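Local coordinates for lipoprotein (PDB 7ADK), which is a lipoprotein that probably acts as a peptidase of the chymotrypsin-like PA clan, as in mycoplasma immunoglobulin proteases, at residues E258-L272 and S663-L676. Sequence-based numbering, arbitrary orientation.
Sequences EGAEIGKGPSVVDSL and SLWINSEYKFYNKL
Over one face of the Trp665 indole lie Val268 O and Val269 CB, the latter in a CH-pi contact 4.2 Å from the centroid of the six-membered ring. A beta-branched residue suits this place: CG2 of Val269 lies against the indole, while CG1 turns to CE1 of Tyr673. The Tyr673 ring receives Val268 CG2 and Asp270 OD2 at its edge. Its phenol OH donates to the anti lone pair of Asp270 OD2 (2.7 Å). The carboxylate plane is turned 45° from the ring. With CG anti to the backbone N (chi1 -175°), the ring runs alongside the aspartate. Lys264 CB makes an off-centre CH-pi contact with the Tyr670 ring, 4.2 Å from its centroid, and Tyr670 OH accepts the Glu261 N-H at 3.2 Å.

Val268 N donates to Ser668 O at 3.2 Å, and the side chains of Val268 and Ile666 lie side by side, pointing the same way, CG1 against CG2. Near the other protein chain, Lys671 reaches out extended, its NZ gripping Glu258 twice: a salt bridge to OE1 (2.7 Å) and a bond to the backbone O (3.2 Å) on a lone pair. That O also bonds a polar side chain of the other protein.

The contact thus joins two segments, almost wholly loop or turn and distant in sequence, through an apolar, aromatic centre and a few specific polar bonds; at the end near the other protein, Glu258 probably balances the charge of Lys671.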
loop_
_atom_site.group_PDB
_atom_site.type_symbol
_atom_site.label_atom_id
_atom_site.label_comp_id
_atom_site.label_asym_id
_atom_site.label_seq_id
_atom_site.Cartn_x
_atom_site.Cartn_y
_atom_site.Cartn_z
ATOM N N GLU B 258 -22.951 -4.396 2.147
ATOM C CA GLU B 258 -22.164 -3.768 1.080
ATOM C C GLU B 258 -22.249 -4.502 -0.260
ATOM O O GLU B 258 -22.041 -3.886 -1.307
ATOM C CB GLU B 258 -20.695 -3.644 1.532
ATOM C CG GLU B 258 -20.482 -2.671 2.702
ATOM C CD GLU B 258 -21.065 -1.272 2.455
ATOM O OE1 GLU B 258 -21.102 -0.826 1.286
ATOM O OE2 GLU B 258 -21.493 -0.604 3.417
ATOM N N GLY B 259 -22.598 -5.791 -0.234
ATOM C CA GLY B 259 -23.013 -6.562 -1.408
ATOM C C GLY B 259 -21.879 -7.018 -2.329
ATOM O O GLY B 259 -22.138 -7.343 -3.487
ATOM N N ALA B 260 -20.634 -7.034 -1.849
ATOM C CA ALA B 260 -19.496 -7.549 -2.599
ATOM C C ALA B 260 -18.380 -8.093 -1.689
ATOM O O ALA B 260 -18.238 -9.305 -1.557
ATOM C CB ALA B 260 -19.002 -6.479 -3.581
ATOM N N GLU B 261 -17.569 -7.232 -1.068
ATOM C CA GLU B 261 -16.279 -7.614 -0.468
ATOM C C GLU B 261 -16.300 -7.607 1.069
ATOM O O GLU B 261 -15.568 -6.869 1.714
ATOM C CB GLU B 261 -15.123 -6.808 -1.095
ATOM C CG GLU B 261 -15.010 -7.044 -2.612
ATOM C CD GLU B 261 -13.639 -6.624 -3.162
ATOM O OE1 GLU B 261 -12.845 -7.496 -3.576
ATOM O OE2 GLU B 261 -13.305 -5.417 -3.157
ATOM N N ILE B 262 -17.130 -8.464 1.664
ATOM C CA ILE B 262 -17.345 -8.624 3.119
ATOM C C ILE B 262 -16.035 -8.807 3.915
ATOM O O ILE B 262 -15.883 -8.237 4.991
ATOM C CB ILE B 262 -18.359 -9.779 3.324
ATOM C CG1 ILE B 262 -19.799 -9.292 3.054
ATOM C CG2 ILE B 262 -18.295 -10.402 4.717
ATOM C CD1 ILE B 262 -20.778 -10.406 2.682
ATOM N N GLY B 263 -15.036 -9.506 3.373
ATOM C CA GLY B 263 -13.692 -9.631 3.955
ATOM C C GLY B 263 -12.908 -8.319 4.110
ATOM O O GLY B 263 -11.847 -8.300 4.716
ATOM N N LYS B 264 -13.423 -7.211 3.580
ATOM C CA LYS B 264 -12.926 -5.840 3.769
ATOM C C LYS B 264 -13.858 -5.018 4.678
ATOM O O LYS B 264 -13.828 -3.794 4.648
ATOM C CB LYS B 264 -12.701 -5.175 2.402
ATOM C CG LYS B 264 -11.779 -5.981 1.481
ATOM C CD LYS B 264 -11.611 -5.303 0.121
ATOM C CE LYS B 264 -10.809 -6.213 -0.814
ATOM N NZ LYS B 264 -10.685 -5.629 -2.168
ATOM N N GLY B 265 -14.707 -5.676 5.477
ATOM C CA GLY B 265 -15.515 -5.079 6.546
ATOM C C GLY B 265 -14.712 -4.312 7.619
ATOM O O GLY B 265 -15.214 -3.302 8.088
ATOM N N PRO B 266 -13.460 -4.671 7.976
ATOM C CA PRO B 266 -12.527 -3.750 8.626
ATOM C C PRO B 266 -12.267 -2.494 7.771
ATOM O O PRO B 266 -12.166 -2.590 6.555
ATOM C CB PRO B 266 -11.236 -4.550 8.819
ATOM C CG PRO B 266 -11.692 -5.998 8.810
ATOM C CD PRO B 266 -12.848 -5.980 7.829
ATOM N N SER B 267 -12.099 -1.325 8.384
ATOM C CA SER B 267 -12.106 -0.015 7.694
ATOM C C SER B 267 -11.182 0.203 6.471
ATOM O O SER B 267 -10.208 -0.508 6.229
ATOM C CB SER B 267 -11.811 1.048 8.754
ATOM O OG SER B 267 -11.605 2.329 8.225
ATOM N N VAL B 268 -11.433 1.294 5.732
ATOM C CA VAL B 268 -10.433 2.030 4.927
ATOM C C VAL B 268 -9.218 2.489 5.762
ATOM O O VAL B 268 -9.200 2.290 6.972
ATOM C CB VAL B 268 -11.147 3.083 4.043
ATOM C CG1 VAL B 268 -11.639 4.296 4.804
ATOM C CG2 VAL B 268 -10.326 3.578 2.855
ATOM N N VAL B 269 -8.161 3.018 5.131
ATOM C CA VAL B 269 -6.806 2.993 5.716
ATOM C C VAL B 269 -5.881 4.211 5.550
ATOM O O VAL B 269 -4.978 4.384 6.357
ATOM C CB VAL B 269 -6.092 1.765 5.165
ATOM C CG1 VAL B 269 -5.769 1.927 3.690
ATOM C CG2 VAL B 269 -4.781 1.503 5.881
ATOM N N ASP B 270 -6.006 5.032 4.510
ATOM C CA ASP B 270 -5.073 6.155 4.269
ATOM C C ASP B 270 -5.839 7.446 3.949
ATOM O O ASP B 270 -5.228 8.445 3.609
ATOM C CB ASP B 270 -4.045 5.844 3.154
ATOM C CG ASP B 270 -3.043 4.681 3.318
ATOM O OD1 ASP B 270 -2.418 4.538 4.389
ATOM O OD2 ASP B 270 -2.818 3.950 2.322
ATOM N N SER B 271 -7.171 7.421 4.018
ATOM C CA SER B 271 -8.076 8.451 3.503
ATOM C C SER B 271 -8.849 9.128 4.633
ATOM O O SER B 271 -9.126 8.493 5.639
ATOM C CB SER B 271 -9.033 7.820 2.494
ATOM O OG SER B 271 -9.763 8.832 1.848
ATOM N N LEU B 272 -9.183 10.412 4.489
ATOM C CA LEU B 272 -9.964 11.202 5.453
ATOM C C LEU B 272 -11.362 11.512 4.905
ATOM O O LEU B 272 -11.480 12.195 3.899
ATOM C CB LEU B 272 -9.263 12.543 5.731
ATOM C CG LEU B 272 -7.806 12.462 6.189
ATOM C CD1 LEU B 272 -7.264 13.873 6.391
ATOM C CD2 LEU B 272 -7.658 11.632 7.453
ATOM N N SER B 663 0.124 2.484 9.040
ATOM C CA SER B 663 -1.031 3.010 8.288
ATOM C C SER B 663 -1.877 3.967 9.141
ATOM O O SER B 663 -1.880 3.832 10.354
ATOM C CB SER B 663 -1.935 1.863 7.847
ATOM O OG SER B 663 -1.236 0.878 7.128
ATOM N N LEU B 664 -2.631 4.901 8.552
ATOM C CA LEU B 664 -3.580 5.796 9.242
ATOM C C LEU B 664 -5.010 5.228 9.214
ATOM O O LEU B 664 -5.888 5.743 8.527
ATOM C CB LEU B 664 -3.485 7.202 8.619
ATOM C CG LEU B 664 -4.389 8.273 9.276
ATOM C CD1 LEU B 664 -3.730 8.934 10.470
ATOM C CD2 LEU B 664 -4.712 9.361 8.271
ATOM N N TRP B 665 -5.247 4.135 9.940
ATOM C CA TRP B 665 -6.536 3.426 9.955
ATOM C C TRP B 665 -7.685 4.283 10.525
ATOM O O TRP B 665 -7.496 5.205 11.307
ATOM C CB TRP B 665 -6.399 2.073 10.668
ATOM C CG TRP B 665 -7.149 0.906 10.090
ATOM C CD1 TRP B 665 -8.404 0.525 10.406
ATOM C CD2 TRP B 665 -6.697 -0.073 9.104
ATOM N NE1 TRP B 665 -8.753 -0.585 9.679
ATOM C CE2 TRP B 665 -7.758 -0.974 8.832
ATOM C CE3 TRP B 665 -5.487 -0.316 8.432
ATOM C CZ2 TRP B 665 -7.669 -1.988 7.884
ATOM C CZ3 TRP B 665 -5.373 -1.347 7.486
ATOM C CH2 TRP B 665 -6.468 -2.162 7.188
ATOM N N ILE B 666 -8.889 3.996 10.062
ATOM C CA ILE B 666 -10.110 4.802 10.163
ATOM C C ILE B 666 -11.283 3.891 10.538
ATOM O O ILE B 666 -11.090 2.779 11.001
ATOM C CB ILE B 666 -10.217 5.744 8.911
ATOM C CG1 ILE B 666 -11.498 6.596 8.735
ATOM C CG2 ILE B 666 -9.809 5.126 7.575
ATOM C CD1 ILE B 666 -11.429 7.652 7.625
ATOM N N ASN B 667 -12.498 4.375 10.381
ATOM C CA ASN B 667 -13.782 3.754 10.649
ATOM C C ASN B 667 -14.700 4.185 9.504
ATOM O O ASN B 667 -15.301 5.262 9.570
ATOM C CB ASN B 667 -14.214 4.320 11.997
ATOM C CG ASN B 667 -15.552 3.826 12.466
ATOM O OD1 ASN B 667 -15.906 2.672 12.296
ATOM N ND2 ASN B 667 -16.314 4.649 13.150
ATOM N N SER B 668 -14.614 3.510 8.362
ATOM C CA SER B 668 -15.322 3.874 7.127
ATOM C C SER B 668 -15.350 2.761 6.091
ATOM O O SER B 668 -14.532 1.846 6.110
ATOM C CB SER B 668 -14.681 5.095 6.475
ATOM O OG SER B 668 -15.165 6.245 7.100
ATOM N N GLU B 669 -16.273 2.915 5.142
ATOM C CA GLU B 669 -16.433 2.083 3.954
ATOM C C GLU B 669 -15.106 1.884 3.203
ATOM O O GLU B 669 -14.447 2.845 2.816
ATOM C CB GLU B 669 -17.420 2.730 2.966
ATOM C CG GLU B 669 -18.768 3.178 3.509
ATOM C CD GLU B 669 -19.693 3.782 2.434
ATOM O OE1 GLU B 669 -19.442 3.678 1.222
ATOM O OE2 GLU B 669 -20.718 4.372 2.810
ATOM N N TYR B 670 -14.758 0.642 2.869
ATOM C CA TYR B 670 -13.601 0.326 2.031
ATOM C C TYR B 670 -13.678 0.963 0.626
ATOM O O TYR B 670 -12.681 1.036 -0.092
ATOM C CB TYR B 670 -13.456 -1.202 1.959
ATOM C CG TYR B 670 -14.548 -1.952 1.223
ATOM C CD1 TYR B 670 -14.547 -1.965 -0.182
ATOM C CD2 TYR B 670 -15.534 -2.661 1.930
ATOM C CE1 TYR B 670 -15.545 -2.660 -0.879
ATOM C CE2 TYR B 670 -16.529 -3.370 1.234
ATOM C CZ TYR B 670 -16.540 -3.362 -0.173
ATOM O OH TYR B 670 -17.503 -4.024 -0.864
ATOM N N LYS B 671 -14.858 1.439 0.222
ATOM C CA LYS B 671 -15.157 2.068 -1.069
ATOM C C LYS B 671 -14.563 3.460 -1.241
ATOM O O LYS B 671 -14.472 3.922 -2.370
ATOM C CB LYS B 671 -16.682 2.102 -1.256
ATOM C CG LYS B 671 -17.244 0.681 -1.405
ATOM C CD LYS B 671 -18.770 0.650 -1.477
ATOM C CE LYS B 671 -19.243 -0.799 -1.627
ATOM N NZ LYS B 671 -20.699 -0.935 -1.425
ATOM N N PHE B 672 -14.121 4.125 -0.178
ATOM C CA PHE B 672 -13.584 5.487 -0.237
ATOM C C PHE B 672 -12.130 5.599 -0.729
ATOM O O PHE B 672 -11.689 6.710 -1.002
ATOM C CB PHE B 672 -13.701 6.122 1.157
ATOM C CG PHE B 672 -15.085 6.434 1.707
ATOM C CD1 PHE B 672 -16.230 6.463 0.891
ATOM C CD2 PHE B 672 -15.207 6.755 3.072
ATOM C CE1 PHE B 672 -17.481 6.769 1.444
ATOM C CE2 PHE B 672 -16.462 7.049 3.629
ATOM C CZ PHE B 672 -17.600 7.045 2.815
ATOM N N TYR B 673 -11.371 4.503 -0.861
ATOM C CA TYR B 673 -9.903 4.519 -0.745
ATOM C C TYR B 673 -9.124 5.548 -1.584
ATOM O O TYR B 673 -8.384 6.354 -1.025
ATOM C CB TYR B 673 -9.345 3.106 -0.966
ATOM C CG TYR B 673 -7.841 3.020 -0.744
ATOM C CD1 TYR B 673 -7.307 3.442 0.482
ATOM C CD2 TYR B 673 -6.970 2.577 -1.758
ATOM C CE1 TYR B 673 -5.924 3.459 0.688
ATOM C CE2 TYR B 673 -5.576 2.597 -1.550
ATOM C CZ TYR B 673 -5.050 3.040 -0.322
ATOM O OH TYR B 673 -3.715 3.018 -0.075
ATOM N N ASN B 674 -9.276 5.542 -2.904
ATOM C CA ASN B 674 -8.633 6.498 -3.819
ATOM C C ASN B 674 -9.668 7.410 -4.506
ATOM O O ASN B 674 -9.440 7.927 -5.599
ATOM C CB ASN B 674 -7.721 5.715 -4.795
ATOM C CG ASN B 674 -6.274 5.635 -4.355
ATOM O OD1 ASN B 674 -5.695 6.567 -3.831
ATOM N ND2 ASN B 674 -5.605 4.543 -4.627
ATOM N N LYS B 675 -10.851 7.567 -3.898
ATOM C CA LYS B 675 -12.062 8.046 -4.576
ATOM C C LYS B 675 -12.568 9.409 -4.086
ATOM O O LYS B 675 -13.355 10.042 -4.779
ATOM C CB LYS B 675 -13.135 6.950 -4.478
ATOM C CG LYS B 675 -12.752 5.569 -5.036
ATOM C CD LYS B 675 -12.566 5.568 -6.557
ATOM C CE LYS B 675 -12.424 4.135 -7.080
ATOM N NZ LYS B 675 -12.438 4.074 -8.555
ATOM N N LEU B 676 -12.114 9.880 -2.924
ATOM C CA LEU B 676 -12.515 11.149 -2.287
ATOM C C LEU B 676 -11.708 12.378 -2.765
ATOM O O LEU B 676 -11.964 13.480 -2.297
ATOM C CB LEU B 676 -12.427 10.974 -0.750
ATOM C CG LEU B 676 -13.721 10.524 -0.053
ATOM C CD1 LEU B 676 -14.370 9.307 -0.695
ATOM C CD2 LEU B 676 -13.430 10.194 1.403
#